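Putative tryptophan halogenase (Xanthomonas campestris pv. campestris, PDB 6Y1W) is a flavin-dependent halogenase that probably uses reduced FAD to halogenate an aromatic substrate. Local coordinates at residues R422-V432 with M449-H460. Residues are numbered along the deposited sequence; the frame is centred on the assembly and turned at random.
Sequences RMELFRQSGRV and MLGQGIVPRHHH
Phe426, on helix 417-429, packs against Met449, Leu450, Ile454 and Pro456. A Schellman motif ends helix 442-451: Ile454 N bonds back to Met449 O, and Gly453 N to Leu450 O. The chain then runs on past the end of helix 417-429. Phe426 can be followed outward. Its CB meets Met449 CE at 3.4 Å. With CG anti to the backbone N (chi1 -167°), the ring is sent toward segment 449-460. CG and CD1 also touch the Met449 methyl, and SD lies oblique to the ring, a Met-aromatic contact. CD2 meets Met449 CB and Ile454 CG2. CE2 meets Ile454 O, at the ring edge, and Pro456 CG, which sits over one face in a CH-pi contact, 3.9 Å from the Phe426 ring centroid. At the tip, Phe426 CZ touches Leu450 CG at 3.6 Å.

Polar bonds join the outer side. Arg457 N donates to Arg427 O at 2.8 Å. In the given conformer of Arg427, its NH2 lies 2.8 Å from Arg457 NH1, a doubtful approach of two donors. In that conformer Arg427 NH1 donates to Val455 O, in the carbonyl plane. In the given conformer of Gln428, NE2 bonds Asp370 of the second subunit, placing this edge at the dimer interface. There Gln428 OE1 also accepts from Arg457 NE and NH2, within the guanidinium plane, though both lengths are doubtfully short.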
loop_
_atom_site.group_PDB
_atom_site.type_symbol
_atom_site.label_atom_id
_atom_site.label_comp_id
_atom_site.label_asym_id
_atom_site.label_seq_id
_atom_site.Cartn_x
_atom_site.Cartn_y
_atom_site.Cartn_z
ATOM N N ARG A 422 4.007 -14.142 -9.147
ATOM C CA ARG A 422 2.718 -14.261 -8.475
ATOM C C ARG A 422 2.067 -15.615 -8.743
ATOM O O ARG A 422 1.532 -16.247 -7.827
ATOM C CB ARG A 422 1.768 -13.133 -8.919
ATOM C CG ARG A 422 2.305 -11.690 -8.589
ATOM C CD ARG A 422 1.553 -11.091 -7.410
ATOM N NE ARG A 422 1.435 -9.644 -7.474
ATOM C CZ ARG A 422 0.640 -8.910 -6.704
ATOM N NH1 ARG A 422 -0.128 -9.443 -5.778
ATOM N NH2 ARG A 422 0.617 -7.607 -6.872
ATOM N N MET A 423 2.118 -16.091 -9.989
ATOM C CA MET A 423 1.523 -17.391 -10.291
ATOM C C MET A 423 2.224 -18.532 -9.565
ATOM O O MET A 423 1.556 -19.446 -9.053
ATOM C CB MET A 423 1.559 -17.614 -11.806
ATOM C CG MET A 423 0.643 -16.614 -12.546
ATOM S SD MET A 423 0.672 -16.879 -14.327
ATOM C CE MET A 423 -0.413 -18.341 -14.426
ATOM N N GLU A 424 3.563 -18.478 -9.495
ATOM C CA GLU A 424 4.329 -19.522 -8.809
ATOM C C GLU A 424 4.083 -19.499 -7.302
ATOM O O GLU A 424 3.979 -20.550 -6.665
ATOM C CB GLU A 424 5.820 -19.369 -9.148
ATOM C CG GLU A 424 6.127 -19.871 -10.574
ATOM C CD GLU A 424 7.554 -19.640 -11.061
ATOM O OE1 GLU A 424 8.414 -19.176 -10.278
ATOM O OE2 GLU A 424 7.804 -19.931 -12.254
ATOM N N LEU A 425 3.970 -18.314 -6.711
ATOM C CA LEU A 425 3.625 -18.233 -5.297
ATOM C C LEU A 425 2.311 -18.946 -5.009
ATOM O O LEU A 425 2.179 -19.671 -4.015
ATOM C CB LEU A 425 3.541 -16.760 -4.889
ATOM C CG LEU A 425 3.538 -16.444 -3.411
ATOM C CD1 LEU A 425 4.853 -16.874 -2.750
ATOM C CD2 LEU A 425 3.313 -14.945 -3.272
ATOM N N PHE A 426 1.304 -18.724 -5.843
ATOM C CA PHE A 426 0.023 -19.368 -5.606
ATOM C C PHE A 426 0.118 -20.876 -5.887
ATOM O O PHE A 426 -0.411 -21.676 -5.124
ATOM C CB PHE A 426 -1.065 -18.717 -6.471
ATOM C CG PHE A 426 -2.455 -19.108 -6.067
ATOM C CD1 PHE A 426 -2.973 -18.710 -4.843
ATOM C CD2 PHE A 426 -3.201 -19.967 -6.867
ATOM C CE1 PHE A 426 -4.280 -19.110 -4.434
ATOM C CE2 PHE A 426 -4.496 -20.371 -6.480
ATOM C CZ PHE A 426 -5.031 -19.926 -5.253
ATOM N N ARG A 427 0.760 -21.258 -6.989
ATOM C CA ARG A 427 0.869 -22.676 -7.322
ATOM C C ARG A 427 1.624 -23.452 -6.240
ATOM O O ARG A 427 1.287 -24.606 -5.940
ATOM C CB ARG A 427 1.540 -22.838 -8.688
ATOM C CG ARG A 427 2.001 -24.258 -8.999
ATOM C CD ARG A 427 0.823 -25.190 -9.176
ATOM N NE ARG A 427 1.194 -26.391 -9.923
ATOM C CZ ARG A 427 0.584 -27.570 -9.822
ATOM N NH1 ARG A 427 -0.449 -27.739 -9.008
ATOM N NH2 ARG A 427 1.011 -28.590 -10.557
ATOM N N GLN A 428 2.635 -22.842 -5.616
ATOM C CA GLN A 428 3.424 -23.630 -4.674
ATOM C C GLN A 428 2.776 -23.689 -3.297
ATOM O O GLN A 428 2.748 -24.756 -2.677
ATOM C CB GLN A 428 4.841 -23.071 -4.584
ATOM C CG GLN A 428 5.624 -23.275 -5.867
ATOM C CD GLN A 428 5.618 -24.716 -6.337
ATOM O OE1 GLN A 428 5.083 -25.032 -7.388
ATOM N NE2 GLN A 428 6.237 -25.585 -5.567
ATOM N N SER A 429 2.246 -22.557 -2.797
ATOM C CA SER A 429 1.838 -22.435 -1.410
ATOM C C SER A 429 0.469 -21.808 -1.198
ATOM O O SER A 429 0.101 -21.564 -0.052
ATOM C CB SER A 429 2.876 -21.601 -0.636
ATOM O OG SER A 429 3.109 -20.368 -1.300
ATOM N N GLY A 430 -0.280 -21.518 -2.261
ATOM C CA GLY A 430 -1.595 -20.906 -2.105
ATOM C C GLY A 430 -1.582 -19.461 -1.663
ATOM O O GLY A 430 -2.612 -18.937 -1.235
ATOM N N ARG A 431 -0.448 -18.796 -1.783
ATOM C CA ARG A 431 -0.271 -17.451 -1.245
ATOM C C ARG A 431 -0.446 -16.373 -2.301
ATOM O O ARG A 431 -0.120 -16.568 -3.480
ATOM C CB ARG A 431 1.104 -17.327 -0.583
ATOM C CG ARG A 431 1.189 -18.315 0.592
ATOM C CD ARG A 431 2.357 -18.001 1.543
ATOM N NE ARG A 431 3.208 -19.175 1.746
ATOM C CZ ARG A 431 3.112 -20.039 2.757
ATOM N NH1 ARG A 431 3.959 -21.056 2.809
ATOM N NH2 ARG A 431 2.203 -19.880 3.732
ATOM N N VAL A 432 -1.005 -15.235 -1.852
ATOM C CA VAL A 432 -1.187 -14.030 -2.654
ATOM C C VAL A 432 -0.838 -12.857 -1.745
ATOM O O VAL A 432 -0.964 -12.934 -0.522
ATOM C CB VAL A 432 -2.640 -13.878 -3.199
ATOM C CG1 VAL A 432 -2.998 -15.091 -4.103
ATOM C CG2 VAL A 432 -3.662 -13.813 -2.057
ATOM N N MET A 449 -7.045 -17.045 -10.104
ATOM C CA MET A 449 -6.112 -18.170 -10.262
ATOM C C MET A 449 -6.779 -19.505 -9.938
ATOM O O MET A 449 -6.598 -20.480 -10.684
ATOM C CB MET A 449 -4.845 -17.966 -9.435
ATOM C CG MET A 449 -4.017 -16.868 -10.079
ATOM S SD MET A 449 -2.320 -16.779 -9.415
ATOM C CE MET A 449 -2.631 -16.006 -7.839
ATOM N N LEU A 450 -7.595 -19.580 -8.872
ATOM C CA LEU A 450 -8.302 -20.838 -8.629
ATOM C C LEU A 450 -9.278 -21.125 -9.763
ATOM O O LEU A 450 -9.394 -22.279 -10.230
ATOM C CB LEU A 450 -9.077 -20.763 -7.314
ATOM C CG LEU A 450 -8.366 -21.027 -6.007
ATOM C CD1 LEU A 450 -9.375 -20.812 -4.864
ATOM C CD2 LEU A 450 -7.819 -22.461 -6.005
ATOM N N GLY A 451 -10.012 -20.091 -10.195
ATOM C CA GLY A 451 -11.012 -20.282 -11.239
ATOM C C GLY A 451 -10.449 -20.751 -12.562
ATOM O O GLY A 451 -11.114 -21.491 -13.302
ATOM N N GLN A 452 -9.236 -20.315 -12.900
ATOM C CA GLN A 452 -8.593 -20.678 -14.144
ATOM C C GLN A 452 -7.614 -21.840 -13.976
ATOM O O GLN A 452 -6.850 -22.131 -14.899
ATOM C CB GLN A 452 -7.938 -19.462 -14.777
ATOM C CG GLN A 452 -9.040 -18.404 -15.041
ATOM C CD GLN A 452 -8.818 -17.448 -16.190
ATOM O OE1 GLN A 452 -9.571 -16.479 -16.303
ATOM N NE2 GLN A 452 -7.862 -17.733 -17.081
ATOM N N GLY A 453 -7.673 -22.547 -12.853
ATOM C CA GLY A 453 -7.079 -23.875 -12.774
ATOM C C GLY A 453 -5.685 -23.962 -12.220
ATOM O O GLY A 453 -5.020 -24.993 -12.423
ATOM N N ILE A 454 -5.194 -22.920 -11.559
ATOM C CA ILE A 454 -3.947 -23.042 -10.809
ATOM C C ILE A 454 -4.270 -23.739 -9.492
ATOM O O ILE A 454 -5.087 -23.256 -8.704
ATOM C CB ILE A 454 -3.307 -21.668 -10.572
ATOM C CG1 ILE A 454 -3.199 -20.877 -11.885
ATOM C CG2 ILE A 454 -1.936 -21.838 -9.908
ATOM C CD1 ILE A 454 -2.393 -21.556 -13.006
ATOM N N VAL A 455 -3.638 -24.886 -9.251
ATOM C CA VAL A 455 -3.983 -25.710 -8.100
ATOM C C VAL A 455 -2.844 -25.641 -7.089
ATOM O O VAL A 455 -1.772 -26.199 -7.343
ATOM C CB VAL A 455 -4.234 -27.168 -8.510
ATOM C CG1 VAL A 455 -4.732 -27.944 -7.307
ATOM C CG2 VAL A 455 -5.217 -27.228 -9.673
ATOM N N PRO A 456 -3.041 -25.024 -5.927
ATOM C CA PRO A 456 -1.960 -24.948 -4.933
ATOM C C PRO A 456 -1.495 -26.331 -4.502
ATOM O O PRO A 456 -2.306 -27.227 -4.237
ATOM C CB PRO A 456 -2.598 -24.192 -3.774
ATOM C CG PRO A 456 -3.623 -23.286 -4.498
ATOM C CD PRO A 456 -4.181 -24.159 -5.570
ATOM N N ARG A 457 -0.178 -26.500 -4.462
ATOM C CA ARG A 457 0.409 -27.764 -4.014
ATOM C C ARG A 457 0.424 -27.897 -2.501
ATOM O O ARG A 457 0.446 -29.020 -1.991
ATOM C CB ARG A 457 1.834 -27.911 -4.542
ATOM C CG ARG A 457 1.954 -27.933 -6.053
ATOM C CD ARG A 457 3.365 -28.294 -6.459
ATOM N NE ARG A 457 3.936 -27.324 -7.381
ATOM C CZ ARG A 457 3.990 -27.501 -8.697
ATOM N NH1 ARG A 457 3.510 -28.616 -9.235
ATOM N NH2 ARG A 457 4.526 -26.564 -9.469
ATOM N N HIS A 458 0.395 -26.776 -1.786
ATOM C CA HIS A 458 0.423 -26.726 -0.339
ATOM C C HIS A 458 -0.458 -25.582 0.107
ATOM O O HIS A 458 -0.881 -24.760 -0.702
ATOM C CB HIS A 458 1.857 -26.515 0.175
ATOM C CG HIS A 458 2.775 -27.630 -0.199
ATOM N ND1 HIS A 458 2.842 -28.807 0.520
ATOM C CD2 HIS A 458 3.615 -27.779 -1.253
ATOM C CE1 HIS A 458 3.708 -29.621 -0.063
ATOM N NE2 HIS A 458 4.194 -29.019 -1.134
ATOM N N HIS A 459 -0.818 -25.603 1.376
ATOM C CA HIS A 459 -1.501 -24.486 2.016
ATOM C C HIS A 459 -0.803 -24.155 3.326
ATOM O O HIS A 459 0.078 -24.888 3.795
ATOM C CB HIS A 459 -2.972 -24.815 2.272
ATOM C CG HIS A 459 -3.165 -25.990 3.175
ATOM N ND1 HIS A 459 -3.513 -27.240 2.708
ATOM C CD2 HIS A 459 -3.069 -26.103 4.520
ATOM C CE1 HIS A 459 -3.606 -28.075 3.726
ATOM N NE2 HIS A 459 -3.330 -27.416 4.833
ATOM N N HIS A 460 -1.231 -23.046 3.934
ATOM C CA HIS A 460 -0.611 -22.597 5.174
ATOM C C HIS A 460 -0.824 -23.652 6.257
ATOM O O HIS A 460 -1.957 -24.104 6.472
ATOM C CB HIS A 460 -1.212 -21.255 5.601
ATOM C CG HIS A 460 -0.419 -20.531 6.640
ATOM N ND1 HIS A 460 -0.183 -21.055 7.886
ATOM C CD2 HIS A 460 0.169 -19.304 6.627
ATOM C CE1 HIS A 460 0.515 -20.194 8.609
ATOM N NE2 HIS A 460 0.741 -19.124 7.866
#